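Charybdin (Charybdis maritima, PDB 2B7U) belongs to the ribosome-inactivating proteins, here a single plant chain in which a six-stranded mixed sheet is packed against a largely helical core. Local coordinates at residues K4-K9 with R72-D77; Y83-A88 with V147-R152; W91-R96 with S108-F113; S143-S148 with R156-V161. One frame throughout, in Å; residues are numbered along the deposited sequence.

Contact 1: residues K4-K9 with R72-D77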
# COMPACT_ATOMS: atom_id res chain seq x y z
N LYS A 4 2.69 -18.72 -12.61
CA LYS A 4 2.87 -19.01 -11.14
C LYS A 4 2.03 -18.04 -10.28
O LYS A 4 2.37 -16.86 -10.15
CB LYS A 4 4.36 -18.95 -10.78
CG LYS A 4 4.69 -18.75 -9.30
CD LYS A 4 4.05 -19.79 -8.39
CE LYS A 4 5.07 -20.79 -7.86
NZ LYS A 4 4.41 -21.80 -6.98
N ALA A 5 0.95 -18.55 -9.69
CA ALA A 5 0.02 -17.73 -8.90
C ALA A 5 0.65 -17.24 -7.61
O ALA A 5 1.43 -17.95 -6.98
CB ALA A 5 -1.26 -18.51 -8.58
N MET A 6 0.30 -16.02 -7.21
CA MET A 6 0.81 -15.47 -5.96
C MET A 6 0.23 -16.27 -4.81
O MET A 6 -0.94 -16.65 -4.81
CB MET A 6 0.52 -13.96 -5.82
CG MET A 6 -0.95 -13.54 -5.69
SD MET A 6 -1.20 -11.75 -5.97
CE MET A 6 0.10 -11.09 -4.93
N THR A 7 1.07 -16.59 -3.84
CA THR A 7 0.59 -17.36 -2.70
C THR A 7 -0.04 -16.37 -1.72
O THR A 7 0.06 -15.15 -1.90
CB THR A 7 1.70 -18.31 -2.12
OG1 THR A 7 3.00 -17.73 -2.27
CG2 THR A 7 1.71 -19.63 -2.87
N VAL A 8 -0.76 -16.88 -0.72
CA VAL A 8 -1.27 -16.02 0.34
C VAL A 8 -0.61 -16.42 1.66
O VAL A 8 -0.97 -17.42 2.27
CB VAL A 8 -2.80 -16.08 0.45
CG1 VAL A 8 -3.29 -17.47 0.39
CG2 VAL A 8 -3.31 -15.37 1.71
N LYS A 9 0.38 -15.64 2.06
CA LYS A 9 1.14 -15.90 3.28
C LYS A 9 0.30 -15.79 4.56
O LYS A 9 0.49 -16.58 5.49
CB LYS A 9 2.34 -14.95 3.40
CG LYS A 9 3.43 -15.04 2.28
CD LYS A 9 3.46 -16.40 1.64
CE LYS A 9 4.77 -16.73 0.92
NZ LYS A 9 5.00 -18.23 0.89
N ARG A 72 -6.33 -8.84 -2.39
CA ARG A 72 -5.06 -9.59 -2.41
C ARG A 72 -3.96 -8.62 -2.82
O ARG A 72 -4.09 -7.92 -3.81
CB ARG A 72 -5.13 -10.73 -3.39
CG ARG A 72 -3.98 -11.67 -3.28
CD ARG A 72 -4.37 -13.08 -3.72
NE ARG A 72 -5.34 -13.72 -2.83
CZ ARG A 72 -5.91 -14.89 -3.08
NH1 ARG A 72 -5.63 -15.55 -4.20
NH2 ARG A 72 -6.77 -15.40 -2.21
N ILE A 73 -2.92 -8.56 -2.00
CA ILE A 73 -1.85 -7.56 -2.14
C ILE A 73 -0.49 -8.25 -2.17
O ILE A 73 -0.25 -9.18 -1.41
CB ILE A 73 -1.94 -6.60 -0.94
CG1 ILE A 73 -3.31 -5.91 -0.92
CG2 ILE A 73 -0.84 -5.55 -0.99
CD1 ILE A 73 -3.62 -5.09 0.31
N HIS A 74 0.42 -7.74 -2.99
CA HIS A 74 1.80 -8.23 -3.01
C HIS A 74 2.54 -7.93 -1.70
O HIS A 74 2.52 -6.79 -1.22
CB HIS A 74 2.58 -7.60 -4.15
CG HIS A 74 2.15 -8.05 -5.50
ND1 HIS A 74 2.68 -9.16 -6.11
CD2 HIS A 74 1.24 -7.55 -6.36
CE1 HIS A 74 2.12 -9.32 -7.29
NE2 HIS A 74 1.24 -8.34 -7.47
N ARG A 75 3.22 -8.94 -1.16
CA ARG A 75 3.87 -8.81 0.14
C ARG A 75 5.20 -8.10 0.02
O ARG A 75 5.69 -7.57 1.01
CB ARG A 75 4.03 -10.16 0.82
CG ARG A 75 4.44 -9.99 2.25
CD ARG A 75 4.64 -11.28 3.00
NE ARG A 75 5.37 -11.03 4.24
CZ ARG A 75 5.61 -11.97 5.15
NH1 ARG A 75 6.29 -11.66 6.25
NH2 ARG A 75 5.13 -13.20 4.97
N ASP A 76 5.78 -8.10 -1.17
CA ASP A 76 7.09 -7.49 -1.35
C ASP A 76 7.04 -6.02 -1.73
O ASP A 76 7.92 -5.26 -1.38
CB ASP A 76 7.96 -8.31 -2.34
CG ASP A 76 7.29 -8.52 -3.68
OD1 ASP A 76 6.08 -8.24 -3.84
OD2 ASP A 76 8.00 -9.03 -4.57
N ASP A 77 6.01 -5.58 -2.43
CA ASP A 77 5.91 -4.16 -2.79
C ASP A 77 4.62 -3.47 -2.38
O ASP A 77 4.47 -2.28 -2.65
CB ASP A 77 6.24 -3.96 -4.27
CG ASP A 77 5.22 -4.57 -5.19
OD1 ASP A 77 5.41 -4.51 -6.43
OD2 ASP A 77 4.21 -5.10 -4.70
O HOH W 1 -3.31 -15.93 -6.03

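Contact 2: residues Y83-A88 with V147-R152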
# COMPACT_ATOMS: atom_id res chain seq x y z
N TYR A 83 -9.22 -8.37 -6.04
CA TYR A 83 -10.19 -8.41 -4.95
C TYR A 83 -11.32 -9.37 -5.30
O TYR A 83 -11.54 -9.72 -6.47
CB TYR A 83 -10.72 -7.02 -4.62
CG TYR A 83 -11.72 -6.52 -5.62
CD1 TYR A 83 -13.09 -6.69 -5.43
CD2 TYR A 83 -11.30 -5.89 -6.79
CE1 TYR A 83 -14.00 -6.27 -6.39
CE2 TYR A 83 -12.21 -5.45 -7.76
CZ TYR A 83 -13.56 -5.63 -7.53
OH TYR A 83 -14.47 -5.21 -8.48
N GLN A 84 -12.03 -9.79 -4.26
CA GLN A 84 -13.10 -10.77 -4.41
C GLN A 84 -14.47 -10.15 -4.16
O GLN A 84 -14.69 -9.51 -3.13
CB GLN A 84 -12.91 -11.90 -3.41
CG GLN A 84 -13.82 -13.07 -3.70
CD GLN A 84 -13.59 -14.26 -2.80
OE1 GLN A 84 -13.68 -15.41 -3.26
NE2 GLN A 84 -13.34 -14.01 -1.54
N MET A 85 -15.40 -10.41 -5.08
CA MET A 85 -16.81 -10.03 -4.88
C MET A 85 -17.50 -11.01 -3.94
O MET A 85 -17.10 -12.17 -3.85
CB MET A 85 -17.53 -9.99 -6.22
CG MET A 85 -17.05 -8.85 -7.11
SD MET A 85 -17.85 -8.75 -8.70
CE MET A 85 -19.46 -8.07 -8.29
N GLN A 86 -18.55 -10.54 -3.26
CA GLN A 86 -19.20 -11.30 -2.19
C GLN A 86 -20.16 -12.38 -2.67
O GLN A 86 -20.21 -13.46 -2.07
CB GLN A 86 -19.95 -10.36 -1.25
CG GLN A 86 -20.57 -11.03 -0.04
CD GLN A 86 -20.92 -10.05 1.06
OE1 GLN A 86 -20.68 -8.86 0.93
NE2 GLN A 86 -21.51 -10.55 2.12
N GLY A 87 -20.92 -12.10 -3.72
CA GLY A 87 -22.02 -12.98 -4.15
C GLY A 87 -21.54 -14.36 -4.54
O GLY A 87 -21.91 -15.36 -3.90
N ALA A 88 -20.76 -14.42 -5.60
CA ALA A 88 -20.27 -15.69 -6.12
C ALA A 88 -18.82 -15.98 -5.70
O ALA A 88 -18.34 -17.11 -5.88
CB ALA A 88 -20.40 -15.70 -7.62
N VAL A 147 -20.16 -5.73 -4.43
CA VAL A 147 -21.20 -6.00 -5.46
C VAL A 147 -21.12 -5.27 -6.79
O VAL A 147 -21.77 -5.67 -7.74
CB VAL A 147 -22.62 -5.72 -4.88
CG1 VAL A 147 -22.80 -6.53 -3.61
CG2 VAL A 147 -22.85 -4.22 -4.65
N SER A 148 -20.38 -4.16 -6.86
CA SER A 148 -20.50 -3.33 -8.06
C SER A 148 -19.83 -3.95 -9.27
O SER A 148 -18.77 -4.53 -9.15
CB SER A 148 -19.95 -1.93 -7.81
OG SER A 148 -20.12 -1.14 -8.99
N THR A 149 -20.44 -3.82 -10.46
CA THR A 149 -19.77 -4.21 -11.71
C THR A 149 -19.36 -2.99 -12.54
O THR A 149 -19.00 -3.11 -13.71
CB THR A 149 -20.63 -5.12 -12.58
OG1 THR A 149 -21.82 -4.42 -12.98
CG2 THR A 149 -21.00 -6.39 -11.83
N ASN A 150 -19.44 -1.82 -11.92
CA ASN A 150 -19.17 -0.56 -12.58
C ASN A 150 -17.70 -0.21 -12.43
O ASN A 150 -17.17 -0.18 -11.31
CB ASN A 150 -20.03 0.54 -11.96
CG ASN A 150 -19.80 1.88 -12.61
OD1 ASN A 150 -19.02 2.67 -12.11
ND2 ASN A 150 -20.46 2.14 -13.73
N THR A 151 -17.04 0.05 -13.54
CA THR A 151 -15.61 0.35 -13.53
C THR A 151 -15.24 1.51 -12.64
O THR A 151 -14.29 1.41 -11.87
CB THR A 151 -15.09 0.61 -14.95
OG1 THR A 151 -15.26 -0.58 -15.72
CG2 THR A 151 -13.62 1.00 -14.95
N ARG A 152 -15.96 2.63 -12.75
CA ARG A 152 -15.68 3.82 -11.91
C ARG A 152 -15.75 3.50 -10.41
O ARG A 152 -14.85 3.87 -9.66
CB ARG A 152 -16.66 4.96 -12.17
CG ARG A 152 -16.44 5.77 -13.40
CD ARG A 152 -16.92 7.20 -13.14
NE ARG A 152 -17.73 7.73 -14.22
CZ ARG A 152 -18.46 8.85 -14.13
NH1 ARG A 152 -18.48 9.56 -13.00
NH2 ARG A 152 -19.17 9.26 -15.18
O HOH W 2 -16.95 -5.11 -7.29

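Contact 3: residues W91-R96 with S108-F113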
# COMPACT_ATOMS: atom_id res chain seq x y z
N TRP A 91 -13.16 -13.46 -8.40
CA TRP A 91 -11.95 -12.66 -8.28
C TRP A 91 -11.74 -11.77 -9.50
O TRP A 91 -11.88 -12.24 -10.64
CB TRP A 91 -10.72 -13.56 -8.12
CG TRP A 91 -10.60 -14.07 -6.74
CD1 TRP A 91 -11.01 -15.28 -6.28
CD2 TRP A 91 -10.01 -13.39 -5.62
NE1 TRP A 91 -10.72 -15.40 -4.95
CE2 TRP A 91 -10.11 -14.26 -4.51
CE3 TRP A 91 -9.42 -12.14 -5.45
CZ2 TRP A 91 -9.61 -13.90 -3.24
CZ3 TRP A 91 -8.95 -11.79 -4.19
CH2 TRP A 91 -9.06 -12.67 -3.10
N LEU A 92 -11.45 -10.50 -9.23
CA LEU A 92 -11.06 -9.53 -10.24
C LEU A 92 -9.60 -9.22 -10.01
O LEU A 92 -9.19 -9.07 -8.87
CB LEU A 92 -11.84 -8.24 -10.08
CG LEU A 92 -13.32 -8.19 -10.46
CD1 LEU A 92 -13.48 -8.60 -11.91
CD2 LEU A 92 -14.16 -9.02 -9.53
N GLU A 93 -8.84 -9.10 -11.09
CA GLU A 93 -7.41 -8.88 -11.00
C GLU A 93 -6.97 -7.68 -11.83
O GLU A 93 -7.38 -7.52 -12.98
CB GLU A 93 -6.69 -10.16 -11.47
CG GLU A 93 -5.20 -10.06 -11.53
CD GLU A 93 -4.49 -11.37 -11.80
OE1 GLU A 93 -3.28 -11.29 -12.13
OE2 GLU A 93 -5.11 -12.45 -11.68
N LEU A 94 -6.11 -6.85 -11.24
CA LEU A 94 -5.58 -5.65 -11.89
C LEU A 94 -4.48 -6.04 -12.86
O LEU A 94 -3.72 -6.96 -12.62
CB LEU A 94 -5.04 -4.66 -10.85
CG LEU A 94 -6.14 -3.94 -10.05
CD1 LEU A 94 -6.71 -4.79 -8.93
CD2 LEU A 94 -5.61 -2.62 -9.45
N GLU A 95 -4.43 -5.34 -13.98
CA GLU A 95 -3.40 -5.55 -14.99
C GLU A 95 -2.00 -5.30 -14.44
O GLU A 95 -1.85 -4.63 -13.45
CB GLU A 95 -3.64 -4.61 -16.18
CG GLU A 95 -4.86 -4.96 -17.01
CD GLU A 95 -5.26 -3.84 -17.97
OE1 GLU A 95 -6.06 -4.08 -18.89
OE2 GLU A 95 -4.79 -2.70 -17.79
N ARG A 96 -1.00 -5.82 -15.17
CA ARG A 96 0.47 -5.74 -14.91
C ARG A 96 0.96 -7.16 -14.65
O ARG A 96 1.03 -7.93 -15.59
CB ARG A 96 0.85 -4.77 -13.79
CG ARG A 96 0.43 -3.33 -14.06
CD ARG A 96 1.30 -2.62 -15.08
NE ARG A 96 2.05 -1.55 -14.43
CZ ARG A 96 1.49 -0.48 -13.85
NH1 ARG A 96 0.18 -0.33 -13.79
NH2 ARG A 96 2.28 0.42 -13.28
N SER A 108 -9.35 -15.63 -12.10
CA SER A 108 -9.77 -14.23 -12.07
C SER A 108 -10.15 -13.69 -13.45
O SER A 108 -9.74 -14.20 -14.49
CB SER A 108 -8.66 -13.35 -11.48
OG SER A 108 -7.58 -13.22 -12.38
N GLU A 109 -10.93 -12.62 -13.41
CA GLU A 109 -11.28 -11.81 -14.57
C GLU A 109 -10.41 -10.55 -14.50
O GLU A 109 -10.35 -9.93 -13.46
CB GLU A 109 -12.77 -11.47 -14.49
CG GLU A 109 -13.27 -10.44 -15.49
CD GLU A 109 -14.79 -10.41 -15.54
OE1 GLU A 109 -15.39 -9.36 -15.25
OE2 GLU A 109 -15.39 -11.47 -15.84
N LEU A 110 -9.70 -10.22 -15.57
CA LEU A 110 -8.86 -9.05 -15.56
C LEU A 110 -9.68 -7.79 -15.71
O LEU A 110 -10.55 -7.70 -16.59
CB LEU A 110 -7.83 -9.10 -16.68
CG LEU A 110 -6.76 -10.17 -16.51
CD1 LEU A 110 -6.15 -10.51 -17.88
CD2 LEU A 110 -5.71 -9.74 -15.50
N LEU A 111 -9.36 -6.82 -14.86
CA LEU A 111 -9.91 -5.47 -14.92
C LEU A 111 -9.22 -4.70 -16.05
O LEU A 111 -8.15 -5.10 -16.54
CB LEU A 111 -9.65 -4.75 -13.60
CG LEU A 111 -10.33 -5.40 -12.39
CD1 LEU A 111 -9.72 -4.91 -11.09
CD2 LEU A 111 -11.83 -5.11 -12.44
N GLU A 112 -9.83 -3.58 -16.43
CA GLU A 112 -9.32 -2.75 -17.52
C GLU A 112 -8.29 -1.74 -17.04
O GLU A 112 -8.05 -0.74 -17.71
CB GLU A 112 -10.48 -2.02 -18.21
CG GLU A 112 -11.50 -2.99 -18.79
CD GLU A 112 -12.65 -2.29 -19.51
OE1 GLU A 112 -13.74 -2.91 -19.62
OE2 GLU A 112 -12.46 -1.15 -20.00
N PHE A 113 -7.67 -1.99 -15.90
CA PHE A 113 -6.69 -1.09 -15.36
C PHE A 113 -5.71 -1.81 -14.45
O PHE A 113 -5.99 -2.89 -13.97
CB PHE A 113 -7.37 0.07 -14.60
CG PHE A 113 -8.40 -0.36 -13.57
CD1 PHE A 113 -8.03 -0.62 -12.26
CD2 PHE A 113 -9.74 -0.51 -13.92
CE1 PHE A 113 -9.00 -1.01 -11.30
CE2 PHE A 113 -10.70 -0.92 -12.99
CZ PHE A 113 -10.33 -1.15 -11.68
O HOH W 3 -6.44 -1.91 -20.32

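Contact 4: residues S143-S148 with R156-V161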
# COMPACT_ATOMS: atom_id res chain seq x y z
N SER A 143 -18.69 -1.59 0.48
CA SER A 143 -20.01 -1.84 -0.11
C SER A 143 -19.94 -1.97 -1.62
O SER A 143 -20.53 -2.87 -2.21
CB SER A 143 -20.97 -0.71 0.26
OG SER A 143 -21.13 -0.64 1.65
N LYS A 144 -19.20 -1.08 -2.27
CA LYS A 144 -19.10 -1.12 -3.71
C LYS A 144 -18.30 -2.33 -4.19
O LYS A 144 -18.68 -2.99 -5.13
CB LYS A 144 -18.47 0.17 -4.23
CG LYS A 144 -19.35 1.38 -4.05
CD LYS A 144 -20.57 1.35 -4.94
CE LYS A 144 -21.37 2.67 -4.84
NZ LYS A 144 -20.49 3.88 -4.72
N LEU A 145 -17.18 -2.62 -3.54
CA LEU A 145 -16.37 -3.74 -3.97
C LEU A 145 -17.09 -5.07 -3.81
O LEU A 145 -16.94 -5.97 -4.65
CB LEU A 145 -15.00 -3.72 -3.26
CG LEU A 145 -14.05 -2.60 -3.72
CD1 LEU A 145 -12.88 -2.48 -2.78
CD2 LEU A 145 -13.59 -2.80 -5.16
N ALA A 146 -17.92 -5.16 -2.78
CA ALA A 146 -18.72 -6.37 -2.54
C ALA A 146 -19.60 -6.74 -3.75
O ALA A 146 -19.76 -7.91 -4.07
CB ALA A 146 -19.57 -6.21 -1.30
N VAL A 147 -20.16 -5.73 -4.43
CA VAL A 147 -21.20 -6.00 -5.46
C VAL A 147 -21.12 -5.27 -6.79
O VAL A 147 -21.77 -5.67 -7.74
CB VAL A 147 -22.62 -5.72 -4.88
CG1 VAL A 147 -22.80 -6.53 -3.61
CG2 VAL A 147 -22.85 -4.22 -4.65
N SER A 148 -20.38 -4.16 -6.86
CA SER A 148 -20.50 -3.33 -8.06
C SER A 148 -19.83 -3.95 -9.27
O SER A 148 -18.77 -4.53 -9.15
CB SER A 148 -19.95 -1.93 -7.81
OG SER A 148 -20.12 -1.14 -8.99
N ARG A 156 -12.54 3.65 -7.95
CA ARG A 156 -12.54 4.62 -6.87
C ARG A 156 -12.35 3.93 -5.54
O ARG A 156 -11.59 4.36 -4.66
CB ARG A 156 -13.84 5.42 -6.84
CG ARG A 156 -13.81 6.55 -5.81
CD ARG A 156 -15.15 7.28 -5.75
NE ARG A 156 -15.04 8.57 -5.09
CZ ARG A 156 -14.91 8.74 -3.77
NH1 ARG A 156 -14.81 9.97 -3.25
NH2 ARG A 156 -14.89 7.67 -2.98
N SER A 157 -13.07 2.82 -5.37
CA SER A 157 -13.01 2.09 -4.15
C SER A 157 -11.63 1.49 -3.90
O SER A 157 -11.16 1.44 -2.76
CB SER A 157 -14.07 1.00 -4.16
OG SER A 157 -15.36 1.58 -4.25
N LEU A 158 -11.00 0.98 -4.97
CA LEU A 158 -9.63 0.46 -4.86
C LEU A 158 -8.61 1.56 -4.51
O LEU A 158 -7.64 1.30 -3.77
CB LEU A 158 -9.25 -0.29 -6.14
CG LEU A 158 -9.99 -1.62 -6.36
CD1 LEU A 158 -9.73 -2.19 -7.78
CD2 LEU A 158 -9.63 -2.70 -5.30
N ILE A 159 -8.84 2.79 -4.98
CA ILE A 159 -8.01 3.91 -4.56
C ILE A 159 -8.12 4.12 -3.04
O ILE A 159 -7.12 4.29 -2.35
CB ILE A 159 -8.37 5.22 -5.29
CG1 ILE A 159 -8.06 5.08 -6.77
CG2 ILE A 159 -7.63 6.38 -4.70
CD1 ILE A 159 -8.67 6.10 -7.65
N VAL A 160 -9.35 4.11 -2.53
CA VAL A 160 -9.54 4.31 -1.11
C VAL A 160 -8.83 3.20 -0.30
O VAL A 160 -8.10 3.48 0.66
CB VAL A 160 -11.05 4.38 -0.75
CG1 VAL A 160 -11.25 4.35 0.73
CG2 VAL A 160 -11.65 5.64 -1.35
N VAL A 161 -9.00 1.95 -0.70
CA VAL A 161 -8.33 0.87 -0.00
C VAL A 161 -6.80 0.98 -0.12
O VAL A 161 -6.06 0.85 0.87
CB VAL A 161 -8.81 -0.49 -0.52
CG1 VAL A 161 -7.92 -1.60 0.02
CG2 VAL A 161 -10.28 -0.70 -0.17

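Contact 1: residues K4-K9 with R72-D77
M6 runs its thioether alongside R72 and ends on the imidazole of H74. From CB, which points toward the 72-77 segment, the chain turns at chi1 (66°) so that CG sits between the backbone N and the carbonyl carbon. CG lies 4.0 Å from R72 CD, and SD follows at 3.9 Å from R72 CG, the two side chains sliding past each other in opposite directions. A bend at chi3 then brings the methyl over one face of H74, displaced toward the rim: M6 CE is 3.4 Å from H74 ND1 and meets the ring only 15° off its normal, a CH-pi contact. M6 SD is also above that face, 4.5 Å from the centroid of the H74 ring. The ring atom NE2 is hydrogen-bonded to R81 NE, which helps to fix the ring. R72 is steered by a salt bridge to D59, while its NH1 reaches M6 O through a water lying 3.0 Å from R72 NH1 and 2.8 Å from M6 O. Further on, K9 CB touches the guanidinium edge at R75 NH2 (3.6 Å), and the K9 amine leads away from this like charge. M6, just ahead of strand 7-15, reaches H74 at the end of strand 67-74, two strands with 56-64 between them in the mixed sheet; the CE and SD geometry is that of a Met-aromatic contact.

Contact 2: residues Y83-A88 with V147-R152
M85 places its terminal methyl against the backbone of V147 and S148. Its chi1 of -68° sets CG beside the backbone N, chi2 is extended, and the bend at chi3 (75°) brings CE round to the carbonyls. M85 CE lies 3.4 Å from V147 O and 3.7 Å from S148 O, with the methyl of T149 a looser neighbour at 4.2 Å between M85 CE and T149 CG2. V147 CB is directed away, so the main chain of V147 and S148 receives the methionine. Y83 comes to the same place by another route. Its hydroxyl stops 4.4 Å short of the carbonyl, measured from Y83 OH to S148 O, and a water lies between them, 2.8 Å from Y83 OH and 2.7 Å from S148 O. That carbonyl also accepts from R154, a residue of the following helix. The turn has its own internal order: S148 OG accepts from N150 N at 3.1 Å, with an N-H...O angle of 162°, forming an ST turn, and is also hydrogen-bonded to D153. N150 occupies the N-cap of helix 151-170 and binds the backbone N of D153 through its OD1. No direct hydrogen bond joins the two segments. The chemistry is therefore divided: polar groups of the turn are met by water, R154 and D153, while the methionine supplies an apolar methyl, whose contacts with the carbonyls are ones of shape and would constrain direction less than a hydrogen bond.

Contact 3: residues W91-R96 with S108-F113
W91 and E93 bind E109 and L111 in parallel-strand fashion, and here the contact is tight. E109 N donates to W91 O, E93 N to E109 O (2.9 Å) and L111 N to E93 O (2.8 Å, 172°). Farther on, E95 N reaches F113 O from above the carbonyl plane, 37° out of it. The leucines L92, L94 and L111 pack together: L111 crosses L92 at about a right angle, with L92 CD1 3.9 Å from L111 CD2, and L94 CD1 is 3.7 Å from L111 CD1. L92 shares its face of the sheet with E109. The buried E93 carboxylate is well supplied: E93 OE2 is 2.7 Å from S108 OG, though that hydroxyl's proton has another acceptor within reach, and the backbone N atoms of L104 and I105 also bind the carboxylate. The exposed positions of the outermost strand are looser, one on each face: E109, its carboxylate turned to K90, beside L92, and L110 beside E93. At the far end, E95 OE1 takes a water at 2.6 Å, weakly linked to E112 O. Strand 80-84 pairs with the other side of strand 91-93, while L92, L111 and F113 face helix 151-170 and F113 also touches helix 117-124.

Contact 4: residues S143-S148 with R156-V161
L145 and S157 form the centre of a helix-helix crossing, with L158 beside them. The contact joins the last part of helix 135-147 to helix 151-170 in the helical core of the ribosome-inactivating protein fold. A short turn connects the helices; the axes of the two short segments approach to 9.7 Å and cross at -126°. L145 buries the greatest area here. With its CG anti to the carbonyl carbon (chi1 -71°), it straddles the small S157: L145 CG rests 3.6 Å from S157 CB, and both methyls flank the same carbon. L145 CD2 meets L158 CD2 at 4.0 Å; L145 CD1 lies near both L158 CD2 and V161 CG2, at 4.1 Å. None of these contacts is polar, and no hydrogen bond crosses between the segments. Y83 and L80 of strand 80-84 add to this apolar layer, Y83 touching both leucines and L80 touching L158 and V161. At the exposed margin, K144 packs through the base of its side chain, while its amine makes a long, weak ion pair with D153. The S157 hydroxyl is hydrogen-bonded to the backbone of its own helix at D153 O, and S157 OG lies 3.4 Å from K144 CB.

How the contacts relate
Three contacts reach one mixed sheet, and contact 4 packs against its strand 80-84 through L145, L158 and V161. Contact 1 spans strands at one end, contact 3 builds the opposite edge, and contact 2 fastens the end of strand 80-84 to the turn between two helices. Contacts 2 and 4, with centres 8 Å apart, are the closest pair and share V147 and S148; contact 1 lies about 20 Å from each. Contact 3 touches all the others, through W91 to R72, the Y83-L92 strand pairing, and F113 to L158. Along the chain contact 1 closes first, contact 3 falls between the segments of contact 2, and contact 4 comes last, overlapping contact 2's second segment. Sheet and helices are joined into one body.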